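Local coordinates for protein AP endonuclease, family 2 (Brucella melitensis biovar Abortus, PDB 3NGF) that probably interconverts hydroxypyruvate and tartronate semialdehyde as a manganese-binding TIM-barrel isomerase of the hyi family, at residues 44-49 with 68-73; 183-188 with 209-214; 216-221 with 245-250. One frame throughout, in Å; residues are numbered along the deposited sequence.

Interaction 1: residues 44-49 with 68-73; sequences FPYDFD and NMPPGD
Phe-44 and Pro-71 reach toward each other tip to tip, and Tyr-46 lies across Pro-70 at about a right angle, so two aromatic side chains of one loop meet two consecutive prolines of the next. In the first pair CG of Pro-71 stands over a face of the Phe-44 ring, 4.0 Å from the ring centroid, in a CH-pi contact. The proline CB, CG and CD line up along the CZ-CE1 side of that ring. Asn-68 approaches the same corner with its CB, 3.6 Å from Phe-44 CE1, its amide plane turned 84° to the ring, while the carbonyl O of Met-69 lies at the ring edge.

In the second CH-pi pair the proline carbon lies nearer the ring normal, though offset toward the rim: Pro-70 CG sits 4.0 Å from the centroid of the Tyr-46 ring. CD of Pro-45 packs on the opposite face, so the phenol is held between two proline rings. In Tyr-46, CG is anti to the carbonyl carbon (chi1 -54°). At the end of the ring the hydroxyl reaches the backbone of the other loop and donates to the carbonyl O of Asn-68, with 2.7 Å between Tyr-46 OH and Asn-68 O; the donor is tilted 19° from the carbonyl plane. This single hydrogen bond fixes the tip of the ring, whereas the prolines restrain its faces.

Tyr-46 itself is carried on a type I beta turn of residues 45-48. Trp-74 and Tyr-101 add edge-to-face partners for Phe-44 and Tyr-46, respectively. Such packing joins the loops that follow neighbouring strands 39-41 and 63-68, at the C-terminal, active-site end of a TIM barrel.

Interaction 2: residues 183-188 with 209-214; sequences QLDLYH and HVQIAS. With MN (manganese (II) ion), chain C.
Asp-185 and Gln-211 leave the same face of two adjacent parallel strands, cross obliquely and share one manganese ion. The metal bonds come from Asp-185 OD2 at 2.2 Å and from Gln-211 OE1 at 2.3 Å; two waters, Glu-150 and Glu-247 complete the shell. The carboxylate and amide planes stand 77° apart.

Among the side-chain hydrogen bonds, Gln-183 NE2 donates to Gln-211 OE1 over 3.0 Å. The acceptor lies in the amide plane of Gln-183, but the donor stands above the carbonyl plane of Gln-211. Gln-211 NE2 is held by Glu-41. The second carboxylate oxygen, Asp-185 OD1, caps helix 186-192 through weak bonds from the N atoms of Tyr-187 and His-188, and His-188 NE2 meets a metal-bound water.

Backbone bonds link Leu-184 N to His-209 O, Gln-211 N to Leu-184 O, and Leu-186 N to Gln-211 O.

Apolar contacts join Leu-186 CD1 to Val-210 CG1 (4.0 Å) and Ile-212 CG2, and Tyr-187 CB to Ala-213 CB.

The chemistry implies a divided use of oxygens: Asp-185 gives one to manganese and one to the helix start, while Gln-211 OE1 shares its density between manganese and Gln-183 NE2. The metal would polarise the Gln-211 amide, probably making its NE2 a better donor to Glu-41.

Interaction 3: residues 216-221 with 245-250; sequences PDRHEP and GCEYNP. With MN (manganese (II) ion), chain C.
Arg-218 and Glu-247 approach each other through extended side chains: in Arg-218 CG is anti to the backbone N (chi1 -150°), and in Glu-247 CG is likewise anti to N (chi1 -169°). The two cross obliquely, leaving 4.0 Å between Arg-218 NH2 and Glu-247 OE2. That is beyond a salt bridge, and the oxygen lies well out of the guanidinium plane, so the attraction is one of charge alone. Arg-218 NH2 also donates to a water that in turn donates to Glu-247 O. Glu-247 OE1 binds manganese at 2.1 Å.

These groups belong to loops that follow the seventh and eighth strands of a TIM barrel, 207-212 and 243-246, at the end of the barrel where the metal site lies; Glu-247, the centre of an inverse gamma turn, is predicted to act as a proton donor/acceptor.

Farther from the metal, the loops are joined by two hydrogen bonds. Asn-249 N donates to Arg-218 O over 2.8 Å, and His-219 ND1 to Asn-249 O over 2.7 Å; the latter acceptor lies close to the imidazole plane. The other large contact is with Tyr-248, where CA of Glu-220 sits over the centre of the ring, 3.8 Å from its centroid, in a CH-pi contact. Pro-221 CD comes to 3.6 Å from Tyr-248 CE2. At the far end of the phenol a water bridges Tyr-248 OH and Glu-220 OE2, while Trp-260 also bonds to the hydroxyl and Glu-220 OE1 accepts from the N of Arg-251.

Overall arrangement
Interactions 2 and 3 carry three of the four protein ligands of the manganese, Asp-185, Gln-211 and Glu-247; interaction 1 lies on the same end of the barrel without binding the ion. The centres of interactions 2 and 3 are about 9 Å apart, and both include two metal-bound waters. They also touch directly: Val-210 O and Gly-245 N lie 2.7 Å apart in a probable hydrogen bond between adjacent strands, and Ser-214 OG and His-219 N make another at 2.8 Å. Interaction 1 touches neither, its nearest atoms about 5 Å from interaction 2 and about 7 Å from interaction 3. The Asn-68 side chain is about 8 Å from the manganese, and Phe-44 lies near a glycerol probably from the crystallisation liquor.

Interaction 1: residues 44-49 with 68-73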
loop_
_atom_site.group_PDB
_atom_site.type_symbol
_atom_site.label_atom_id
_atom_site.label_comp_id
_atom_site.label_asym_id
_atom_site.label_seq_id
_atom_site.Cartn_x
_atom_site.Cartn_y
_atom_site.Cartn_z
ATOM N N PHE A 44 1.939 7.944 -5.586
ATOM C CA PHE A 44 1.155 9.126 -5.966
ATOM C C PHE A 44 1.101 9.370 -7.462
ATOM O O PHE A 44 2.135 9.578 -8.091
ATOM C CB PHE A 44 1.691 10.386 -5.254
ATOM C CG PHE A 44 1.949 10.199 -3.779
ATOM C CD1 PHE A 44 0.903 10.017 -2.882
ATOM C CD2 PHE A 44 3.245 10.213 -3.276
ATOM C CE1 PHE A 44 1.136 9.856 -1.515
ATOM C CE2 PHE A 44 3.477 10.036 -1.919
ATOM C CZ PHE A 44 2.422 9.864 -1.037
ATOM N N PRO A 45 -0.106 9.367 -8.043
ATOM C CA PRO A 45 -0.252 9.684 -9.468
ATOM C C PRO A 45 -0.501 11.168 -9.771
ATOM O O PRO A 45 -0.655 11.536 -10.943
ATOM C CB PRO A 45 -1.493 8.900 -9.842
ATOM C CG PRO A 45 -2.317 8.953 -8.610
ATOM C CD PRO A 45 -1.368 8.891 -7.457
ATOM N N TYR A 46 -0.525 12.015 -8.743
ATOM C CA TYR A 46 -1.181 13.319 -8.841
ATOM C C TYR A 46 -0.416 14.345 -9.670
ATOM O O TYR A 46 -1.006 15.363 -10.058
ATOM C CB TYR A 46 -1.540 13.865 -7.441
ATOM C CG TYR A 46 -2.350 12.844 -6.673
ATOM C CD1 TYR A 46 -3.621 12.493 -7.093
ATOM C CD2 TYR A 46 -1.820 12.166 -5.593
ATOM C CE1 TYR A 46 -4.345 11.544 -6.463
ATOM C CE2 TYR A 46 -2.546 11.208 -4.943
ATOM C CZ TYR A 46 -3.804 10.875 -5.388
ATOM O OH TYR A 46 -4.552 9.901 -4.753
ATOM N N ASP A 47 0.875 14.093 -9.942
ATOM C CA ASP A 47 1.660 14.977 -10.821
ATOM C C ASP A 47 1.519 14.606 -12.301
ATOM O O ASP A 47 2.146 15.250 -13.155
ATOM C CB ASP A 47 3.144 15.022 -10.411
ATOM C CG ASP A 47 3.863 16.323 -10.872
ATOM O OD1 ASP A 47 3.291 17.451 -10.763
ATOM O OD2 ASP A 47 5.027 16.214 -11.334
ATOM N N PHE A 48 0.681 13.610 -12.596
ATOM C CA PHE A 48 0.382 13.176 -13.966
ATOM C C PHE A 48 -1.123 13.209 -14.251
ATOM O O PHE A 48 -1.940 13.073 -13.331
ATOM C CB PHE A 48 0.965 11.766 -14.197
ATOM C CG PHE A 48 2.462 11.678 -13.996
ATOM C CD1 PHE A 48 3.005 11.425 -12.730
ATOM C CD2 PHE A 48 3.334 11.839 -15.077
ATOM C CE1 PHE A 48 4.384 11.350 -12.552
ATOM C CE2 PHE A 48 4.699 11.764 -14.922
ATOM C CZ PHE A 48 5.248 11.524 -13.659
ATOM N N ASP A 49 -1.485 13.416 -15.520
ATOM C CA ASP A 49 -2.876 13.379 -16.013
ATOM C C ASP A 49 -3.425 11.947 -15.832
ATOM O O ASP A 49 -2.820 10.973 -16.284
ATOM C CB ASP A 49 -2.913 13.811 -17.490
ATOM C CG ASP A 49 -4.317 13.731 -18.155
ATOM O OD1 ASP A 49 -5.364 13.527 -17.486
ATOM O OD2 ASP A 49 -4.371 13.907 -19.390
ATOM N N ASN A 68 -1.914 5.729 -3.219
ATOM C CA ASN A 68 -2.232 6.480 -1.997
ATOM C C ASN A 68 -3.054 7.708 -2.290
ATOM O O ASN A 68 -2.905 8.346 -3.338
ATOM C CB ASN A 68 -0.965 6.943 -1.287
ATOM C CG ASN A 68 -0.082 5.825 -0.837
ATOM O OD1 ASN A 68 -0.375 4.657 -1.040
ATOM N ND2 ASN A 68 1.050 6.189 -0.202
ATOM N N MET A 69 -3.884 8.091 -1.326
ATOM C CA MET A 69 -4.523 9.399 -1.362
ATOM C C MET A 69 -3.463 10.517 -1.197
ATOM O O MET A 69 -2.356 10.258 -0.712
ATOM C CB MET A 69 -5.584 9.481 -0.263
ATOM C CG MET A 69 -6.650 8.393 -0.352
ATOM S SD MET A 69 -7.978 8.706 0.794
ATOM C CE MET A 69 -9.199 7.481 0.276
ATOM N N PRO A 70 -3.792 11.759 -1.587
ATOM C CA PRO A 70 -2.806 12.846 -1.449
ATOM C C PRO A 70 -2.284 12.925 -0.000
ATOM O O PRO A 70 -3.072 12.799 0.954
ATOM C CB PRO A 70 -3.602 14.089 -1.836
ATOM C CG PRO A 70 -4.674 13.595 -2.737
ATOM C CD PRO A 70 -5.015 12.206 -2.277
ATOM N N PRO A 71 -0.975 13.114 0.175
ATOM C CA PRO A 71 -0.363 13.061 1.510
ATOM C C PRO A 71 -0.218 14.400 2.254
ATOM O O PRO A 71 0.247 14.417 3.400
ATOM C CB PRO A 71 1.018 12.540 1.183
ATOM C CG PRO A 71 1.330 13.193 -0.088
ATOM C CD PRO A 71 0.053 13.232 -0.869
ATOM N N GLY A 72 -0.609 15.495 1.612
ATOM C CA GLY A 72 -0.276 16.846 2.095
ATOM C C GLY A 72 1.034 17.316 1.479
ATOM O O GLY A 72 1.368 16.922 0.371
ATOM N N ASP A 73 1.779 18.139 2.201
ATOM C CA ASP A 73 3.030 18.717 1.700
ATOM C C ASP A 73 4.205 17.767 1.970
ATOM O O ASP A 73 4.868 17.879 2.993
ATOM C CB ASP A 73 3.268 20.070 2.385
ATOM C CG ASP A 73 4.394 20.879 1.768
ATOM O OD1 ASP A 73 5.151 20.369 0.904
ATOM O OD2 ASP A 73 4.516 22.063 2.174
#

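Interaction 2: residues 183-188 with 209-214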
loop_
_atom_site.group_PDB
_atom_site.type_symbol
_atom_site.label_atom_id
_atom_site.label_comp_id
_atom_site.label_asym_id
_atom_site.label_seq_id
_atom_site.Cartn_x
_atom_site.Cartn_y
_atom_site.Cartn_z
ATOM N N GLN A 183 -3.540 -2.688 5.232
ATOM C CA GLN A 183 -2.521 -2.967 4.236
ATOM C C GLN A 183 -1.330 -3.577 4.993
ATOM O O GLN A 183 -0.674 -2.895 5.779
ATOM C CB GLN A 183 -2.130 -1.670 3.540
ATOM C CG GLN A 183 -1.050 -1.788 2.458
ATOM C CD GLN A 183 -0.903 -0.519 1.667
ATOM O OE1 GLN A 183 -1.871 0.192 1.429
ATOM N NE2 GLN A 183 0.314 -0.230 1.221
ATOM N N LEU A 184 -1.100 -4.867 4.780
ATOM C CA LEU A 184 -0.083 -5.643 5.510
ATOM C C LEU A 184 1.227 -5.687 4.708
ATOM O O LEU A 184 1.383 -6.512 3.789
ATOM C CB LEU A 184 -0.629 -7.057 5.737
ATOM C CG LEU A 184 0.265 -8.108 6.397
ATOM C CD1 LEU A 184 0.832 -7.587 7.714
ATOM C CD2 LEU A 184 -0.475 -9.459 6.579
ATOM N N ASP A 185 2.133 -4.768 5.018
ATOM C CA ASP A 185 3.481 -4.741 4.439
ATOM C C ASP A 185 4.374 -5.570 5.384
ATOM O O ASP A 185 4.587 -5.212 6.579
ATOM C CB ASP A 185 3.917 -3.280 4.278
ATOM C CG ASP A 185 5.302 -3.109 3.662
ATOM O OD1 ASP A 185 6.156 -3.966 3.887
ATOM O OD2 ASP A 185 5.571 -2.084 2.987
ATOM N N LEU A 186 4.834 -6.711 4.878
ATOM C CA LEU A 186 5.490 -7.693 5.750
ATOM C C LEU A 186 6.862 -7.210 6.190
ATOM O O LEU A 186 7.421 -7.654 7.216
ATOM C CB LEU A 186 5.552 -9.063 5.061
ATOM C CG LEU A 186 4.201 -9.747 4.907
ATOM C CD1 LEU A 186 4.333 -10.972 4.014
ATOM C CD2 LEU A 186 3.597 -10.115 6.288
ATOM N N TYR A 187 7.427 -6.299 5.411
ATOM C CA TYR A 187 8.667 -5.627 5.812
ATOM C C TYR A 187 8.421 -4.850 7.138
ATOM O O TYR A 187 9.174 -4.998 8.127
ATOM C CB TYR A 187 9.139 -4.705 4.659
ATOM C CG TYR A 187 10.250 -3.749 5.014
ATOM C CD1 TYR A 187 11.577 -4.143 4.982
ATOM C CD2 TYR A 187 9.969 -2.437 5.364
ATOM C CE1 TYR A 187 12.611 -3.259 5.334
ATOM C CE2 TYR A 187 10.979 -1.546 5.683
ATOM C CZ TYR A 187 12.286 -1.959 5.694
ATOM O OH TYR A 187 13.268 -1.047 6.025
ATOM N N HIS A 188 7.368 -4.045 7.160
ATOM C CA HIS A 188 7.049 -3.291 8.371
ATOM C C HIS A 188 6.619 -4.222 9.522
ATOM O O HIS A 188 6.971 -3.987 10.662
ATOM C CB HIS A 188 5.950 -2.264 8.072
ATOM C CG HIS A 188 6.352 -1.188 7.106
ATOM N ND1 HIS A 188 7.520 -0.464 7.227
ATOM C CD2 HIS A 188 5.687 -0.653 6.057
ATOM C CE1 HIS A 188 7.563 0.450 6.270
ATOM N NE2 HIS A 188 6.474 0.335 5.531
ATOM N N HIS A 209 -4.498 -6.029 1.125
ATOM C CA HIS A 209 -3.314 -5.875 0.309
ATOM C C HIS A 209 -2.134 -6.288 1.169
ATOM O O HIS A 209 -2.166 -6.141 2.396
ATOM C CB HIS A 209 -3.164 -4.444 -0.202
ATOM C CG HIS A 209 -2.133 -4.296 -1.285
ATOM N ND1 HIS A 209 -2.183 -5.014 -2.458
ATOM C CD2 HIS A 209 -1.005 -3.547 -1.349
ATOM C CE1 HIS A 209 -1.122 -4.715 -3.199
ATOM N NE2 HIS A 209 -0.396 -3.820 -2.550
ATOM N N VAL A 210 -1.127 -6.816 0.499
ATOM C CA VAL A 210 0.105 -7.278 1.108
ATOM C C VAL A 210 1.241 -6.648 0.285
ATOM O O VAL A 210 1.126 -6.477 -0.919
ATOM C CB VAL A 210 0.200 -8.821 1.108
ATOM C CG1 VAL A 210 1.599 -9.298 1.628
ATOM C CG2 VAL A 210 -0.935 -9.437 1.929
ATOM N N GLN A 211 2.311 -6.280 0.966
ATOM C CA GLN A 211 3.539 -5.829 0.334
ATOM C C GLN A 211 4.719 -6.591 0.918
ATOM O O GLN A 211 4.642 -7.101 2.047
ATOM C CB GLN A 211 3.738 -4.333 0.518
ATOM C CG GLN A 211 2.765 -3.487 -0.322
ATOM C CD GLN A 211 2.844 -2.038 0.038
ATOM O OE1 GLN A 211 2.928 -1.692 1.207
ATOM N NE2 GLN A 211 2.857 -1.175 -0.967
ATOM N N ILE A 212 5.779 -6.693 0.117
ATOM C CA ILE A 212 7.003 -7.419 0.473
ATOM C C ILE A 212 8.294 -6.682 0.096
ATOM O O ILE A 212 8.354 -5.906 -0.870
ATOM C CB ILE A 212 7.040 -8.853 -0.140
ATOM C CG1 ILE A 212 7.153 -8.818 -1.671
ATOM C CG2 ILE A 212 5.820 -9.674 0.333
ATOM C CD1 ILE A 212 7.366 -10.209 -2.330
ATOM N N ALA A 213 9.339 -6.941 0.890
ATOM C CA ALA A 213 10.681 -6.456 0.645
ATOM C C ALA A 213 11.583 -7.196 1.631
ATOM O O ALA A 213 11.126 -7.603 2.723
ATOM C CB ALA A 213 10.793 -4.905 0.850
ATOM N N SER A 214 12.843 -7.398 1.271
ATOM C CA SER A 214 13.772 -8.058 2.200
ATOM C C SER A 214 13.917 -7.281 3.510
ATOM O O SER A 214 13.828 -6.046 3.528
ATOM C CB SER A 214 15.153 -8.294 1.559
ATOM O OG SER A 214 15.911 -7.113 1.452
HETATM MN MN MN C . 4.452 -0.323 2.239
HETATM O O HOH W 1 5.793 1.319 3.047
HETATM O O HOH W 2 3.169 1.551 1.274
#

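Interaction 3: residues 216-221 with 245-250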
loop_
_atom_site.group_PDB
_atom_site.type_symbol
_atom_site.label_atom_id
_atom_site.label_comp_id
_atom_site.label_asym_id
_atom_site.label_seq_id
_atom_site.Cartn_x
_atom_site.Cartn_y
_atom_site.Cartn_z
ATOM N N PRO A 216 16.728 -6.947 6.689
ATOM C CA PRO A 216 16.417 -5.551 6.962
ATOM C C PRO A 216 16.658 -4.537 5.825
ATOM O O PRO A 216 16.343 -3.346 5.998
ATOM C CB PRO A 216 17.354 -5.241 8.125
ATOM C CG PRO A 216 18.602 -6.020 7.778
ATOM C CD PRO A 216 18.079 -7.305 7.188
ATOM N N ASP A 217 17.222 -4.952 4.698
ATOM C CA ASP A 217 17.739 -3.953 3.746
ATOM C C ASP A 217 16.794 -3.484 2.627
ATOM O O ASP A 217 17.176 -2.640 1.829
ATOM C CB ASP A 217 19.062 -4.398 3.169
ATOM C CG ASP A 217 20.152 -4.426 4.220
ATOM O OD1 ASP A 217 20.227 -3.465 5.026
ATOM O OD2 ASP A 217 20.901 -5.399 4.240
ATOM N N ARG A 218 15.593 -4.035 2.614
ATOM C CA ARG A 218 14.476 -3.569 1.766
ATOM C C ARG A 218 14.772 -3.728 0.279
ATOM O O ARG A 218 14.473 -2.855 -0.526
ATOM C CB ARG A 218 14.068 -2.145 2.149
ATOM C CG ARG A 218 12.590 -1.846 1.908
ATOM C CD ARG A 218 12.183 -0.477 2.426
ATOM N NE ARG A 218 10.728 -0.323 2.351
ATOM C CZ ARG A 218 10.046 0.713 2.846
ATOM N NH1 ARG A 218 10.670 1.737 3.418
ATOM N NH2 ARG A 218 8.731 0.735 2.733
ATOM N N HIS A 219 15.330 -4.883 -0.071
ATOM C CA HIS A 219 15.638 -5.232 -1.458
ATOM C C HIS A 219 14.763 -6.418 -1.917
ATOM O O HIS A 219 13.740 -6.729 -1.294
ATOM C CB HIS A 219 17.141 -5.557 -1.643
ATOM C CG HIS A 219 18.090 -4.483 -1.200
ATOM N ND1 HIS A 219 17.981 -3.168 -1.601
ATOM C CD2 HIS A 219 19.212 -4.549 -0.442
ATOM C CE1 HIS A 219 18.970 -2.464 -1.069
ATOM N NE2 HIS A 219 19.737 -3.281 -0.369
ATOM N N GLU A 220 15.146 -7.069 -3.016
ATOM C CA GLU A 220 14.426 -8.233 -3.528
ATOM C C GLU A 220 14.084 -9.245 -2.436
ATOM O O GLU A 220 14.923 -9.504 -1.552
ATOM C CB GLU A 220 15.258 -8.927 -4.604
ATOM C CG GLU A 220 15.270 -8.195 -5.945
ATOM C CD GLU A 220 16.281 -7.038 -6.065
ATOM O OE1 GLU A 220 16.986 -6.694 -5.095
ATOM O OE2 GLU A 220 16.386 -6.489 -7.183
ATOM N N PRO A 221 12.889 -9.876 -2.505
ATOM C CA PRO A 221 12.458 -10.833 -1.458
ATOM C C PRO A 221 13.109 -12.226 -1.594
ATOM O O PRO A 221 12.418 -13.250 -1.542
ATOM C CB PRO A 221 10.956 -10.959 -1.691
ATOM C CG PRO A 221 10.809 -10.753 -3.194
ATOM C CD PRO A 221 11.839 -9.684 -3.529
ATOM N N GLY A 245 2.221 -6.572 -3.425
ATOM C CA GLY A 245 2.989 -5.443 -3.965
ATOM C C GLY A 245 4.479 -5.568 -3.694
ATOM O O GLY A 245 4.877 -5.855 -2.570
ATOM N N CYS A 246 5.290 -5.360 -4.727
ATOM C CA CYS A 246 6.759 -5.418 -4.614
ATOM C C CYS A 246 7.373 -4.028 -4.335
ATOM O O CYS A 246 7.995 -3.388 -5.201
ATOM C CB CYS A 246 7.351 -6.038 -5.879
ATOM S SG CYS A 246 6.781 -7.737 -6.169
ATOM N N GLU A 247 7.234 -3.589 -3.094
ATOM C CA GLU A 247 7.696 -2.297 -2.663
ATOM C C GLU A 247 9.083 -2.474 -2.047
ATOM O O GLU A 247 9.267 -2.392 -0.803
ATOM C CB GLU A 247 6.750 -1.706 -1.630
ATOM C CG GLU A 247 7.056 -0.262 -1.374
ATOM C CD GLU A 247 6.204 0.333 -0.290
ATOM O OE1 GLU A 247 5.589 -0.420 0.500
ATOM O OE2 GLU A 247 6.177 1.567 -0.231
ATOM N N TYR A 248 10.036 -2.738 -2.921
ATOM C CA TYR A 248 11.408 -2.880 -2.513
ATOM C C TYR A 248 12.286 -2.041 -3.412
ATOM O O TYR A 248 11.913 -1.671 -4.541
ATOM C CB TYR A 248 11.835 -4.357 -2.514
ATOM C CG TYR A 248 11.900 -5.076 -3.866
ATOM C CD1 TYR A 248 12.895 -4.790 -4.791
ATOM C CD2 TYR A 248 10.957 -6.041 -4.208
ATOM C CE1 TYR A 248 12.975 -5.464 -6.011
ATOM C CE2 TYR A 248 11.024 -6.725 -5.438
ATOM C CZ TYR A 248 12.045 -6.438 -6.326
ATOM O OH TYR A 248 12.131 -7.133 -7.518
ATOM N N ASN A 249 13.462 -1.753 -2.895
ATOM C CA ASN A 249 14.491 -1.036 -3.647
ATOM C C ASN A 249 15.449 -2.046 -4.240
ATOM O O ASN A 249 16.165 -2.725 -3.506
ATOM C CB ASN A 249 15.239 -0.091 -2.726
ATOM C CG ASN A 249 14.319 0.840 -1.989
ATOM O OD1 ASN A 249 13.441 1.496 -2.599
ATOM N ND2 ASN A 249 14.529 0.957 -0.677
ATOM N N PRO A 250 15.475 -2.162 -5.572
ATOM C CA PRO A 250 16.328 -3.228 -6.125
ATOM C C PRO A 250 17.790 -3.072 -5.705
ATOM O O PRO A 250 18.292 -1.938 -5.627
ATOM C CB PRO A 250 16.143 -3.055 -7.637
ATOM C CG PRO A 250 14.764 -2.413 -7.785
ATOM C CD PRO A 250 14.689 -1.469 -6.625
HETATM MN MN MN C . 4.452 -0.323 2.239
HETATM O O HOH W 3 16.712 -0.207 0.538
HETATM O O HOH W 4 8.298 -2.115 1.844
HETATM O O HOH W 5 14.298 -6.477 -8.890
HETATM O O HOH W 2 3.169 1.551 1.274
HETATM O O HOH W 1 5.793 1.319 3.047
#